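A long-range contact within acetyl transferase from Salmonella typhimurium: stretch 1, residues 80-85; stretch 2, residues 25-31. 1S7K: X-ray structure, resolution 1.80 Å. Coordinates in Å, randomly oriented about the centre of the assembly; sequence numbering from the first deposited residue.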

# COMPACT_ATOMS: atom_id res chain seq x y z
N GLU A 80 28.00 -0.80 17.46
CA GLU A 80 27.99 0.52 16.85
C GLU A 80 26.71 0.63 16.01
O GLU A 80 26.37 -0.30 15.31
CB GLU A 80 29.18 0.67 15.93
CG GLU A 80 29.44 2.09 15.57
CD GLU A 80 30.58 2.24 14.61
OE1 GLU A 80 31.50 1.37 14.59
OE2 GLU A 80 30.56 3.26 13.89
N MET A 81 26.01 1.75 16.07
CA MET A 81 24.80 1.83 15.24
C MET A 81 25.21 1.88 13.76
O MET A 81 26.08 2.65 13.35
CB MET A 81 24.00 3.06 15.67
CG MET A 81 22.50 2.96 15.44
SD MET A 81 21.80 4.67 15.55
CE MET A 81 22.59 5.20 14.28
N ALA A 82 24.60 1.04 12.91
CA ALA A 82 25.00 1.01 11.51
C ALA A 82 23.92 1.34 10.49
O ALA A 82 24.23 1.56 9.34
CB ALA A 82 25.59 -0.38 11.15
N GLY A 83 22.66 1.32 10.90
CA GLY A 83 21.60 1.68 9.96
C GLY A 83 20.25 1.36 10.52
O GLY A 83 20.13 1.09 11.70
N VAL A 84 19.22 1.41 9.68
CA VAL A 84 17.84 1.17 10.10
C VAL A 84 17.20 0.05 9.24
O VAL A 84 17.47 -0.03 8.07
CB VAL A 84 16.96 2.42 9.89
CG1 VAL A 84 15.51 2.04 10.09
CG2 VAL A 84 17.33 3.55 10.92
N LEU A 85 16.44 -0.84 9.87
CA LEU A 85 15.70 -1.89 9.15
C LEU A 85 14.23 -1.72 9.61
O LEU A 85 13.92 -1.84 10.84
CB LEU A 85 16.22 -3.27 9.52
CG LEU A 85 15.50 -4.44 8.84
CD1 LEU A 85 15.38 -4.17 7.37
CD2 LEU A 85 16.27 -5.75 9.08
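Stretch 2 25-31: PALHQLV

This is a small apolar packing contact in which a helix lies across a strand, held by side-chain contacts without any hydrogen bond between the two. Stretch 2, residues 25-31, is helical throughout and belongs to a helix that extends beyond it at both ends. Its backbone hydrogen bonds include Leu 30 N to Ala 26 O at 3.1 Å and Val 31 N to Leu 27 O at 2.6 Å. The helix axis passes the axis of strand 80-85 at 9.4 Å, and the signed crossing angle is -66°. The N-to-C directions of helix and strand differ by 66°, so the helix runs obliquely over the strand. Met 81 CA and Leu 27 CA are 7.5 Å apart; Gly 83 CA and Leu 30 CA are 8.0 Å apart.

Met 81 is the centre of the contact. Its CA-to-CB bond points toward the helix. Its chi1 and chi2 are both t, so the chain is extended as far as SD; chi3, p, turns CE aside. Met 81 CE lies 3.2 Å from Leu 30 CD2, a tight approach for two methyl groups. Met 81 CE is also 3.5 Å from Leu 27 CA and 3.8 Å from Ala 26 O, so the methionine tip reaches the helix backbone. Met 81 SD lies 3.9 Å from Leu 27 CB and 4.3 Å from Ala 26 CB.

Farther along the strand, Leu 30 CD2 also comes within 4.0 Å of Ala 82 C and 4.2 Å of Gly 83 N. Ala 82 directs its CB away from the helix, so this leucine meets backbone there. Val 84 CG2 packs against Leu 27 CD1 at 3.7 Å. The CA-to-CB bond of Leu 27 points sideways, but the end of its side chain comes nearer the strand. Together the two stretches bury 260 Å², both sides summed.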

# COMPACT_ATOMS: atom_id res chain seq x y z
N PRO A 25 19.49 10.54 19.80
CA PRO A 25 20.75 11.28 19.68
C PRO A 25 21.73 10.75 18.67
O PRO A 25 22.30 11.48 17.87
CB PRO A 25 21.33 11.23 21.10
CG PRO A 25 20.09 11.13 21.98
CD PRO A 25 19.20 10.17 21.20
N ALA A 26 21.96 9.45 18.73
CA ALA A 26 22.92 8.80 17.83
C ALA A 26 22.45 8.62 16.37
O ALA A 26 23.20 8.78 15.39
CB ALA A 26 23.26 7.45 18.43
N LEU A 27 21.19 8.25 16.23
CA LEU A 27 20.67 8.06 14.87
C LEU A 27 20.69 9.39 14.13
O LEU A 27 21.08 9.45 12.96
CB LEU A 27 19.26 7.53 14.93
CG LEU A 27 18.50 7.40 13.61
CD1 LEU A 27 19.12 6.36 12.62
CD2 LEU A 27 17.09 7.02 14.03
N HIS A 28 20.28 10.45 14.84
CA HIS A 28 20.23 11.78 14.25
C HIS A 28 21.60 12.07 13.70
O HIS A 28 21.73 12.62 12.63
CB HIS A 28 19.85 12.86 15.27
CG HIS A 28 19.60 14.22 14.66
ND1 HIS A 28 18.89 14.38 13.48
CD2 HIS A 28 19.90 15.47 15.09
CE1 HIS A 28 18.76 15.67 13.22
NE2 HIS A 28 19.37 16.36 14.18
N GLN A 29 22.63 11.69 14.45
CA GLN A 29 23.99 11.91 14.00
C GLN A 29 24.26 11.21 12.67
O GLN A 29 24.89 11.77 11.78
CB GLN A 29 24.97 11.38 15.04
CG GLN A 29 25.17 12.29 16.23
CD GLN A 29 26.06 13.47 15.88
OE1 GLN A 29 25.57 14.54 15.50
NE2 GLN A 29 27.39 13.27 15.95
N LEU A 30 23.80 9.97 12.55
CA LEU A 30 23.98 9.19 11.33
C LEU A 30 23.09 9.75 10.22
O LEU A 30 23.52 9.84 9.06
CB LEU A 30 23.63 7.71 11.60
CG LEU A 30 24.50 6.64 10.92
CD1 LEU A 30 25.97 6.93 11.20
CD2 LEU A 30 24.12 5.26 11.43
N VAL A 31 21.85 10.12 10.57
CA VAL A 31 20.93 10.72 9.56
C VAL A 31 21.67 11.86 8.89
O VAL A 31 21.87 11.89 7.66
CB VAL A 31 19.68 11.35 10.20
CG1 VAL A 31 19.06 12.33 9.23
CG2 VAL A 31 18.69 10.29 10.60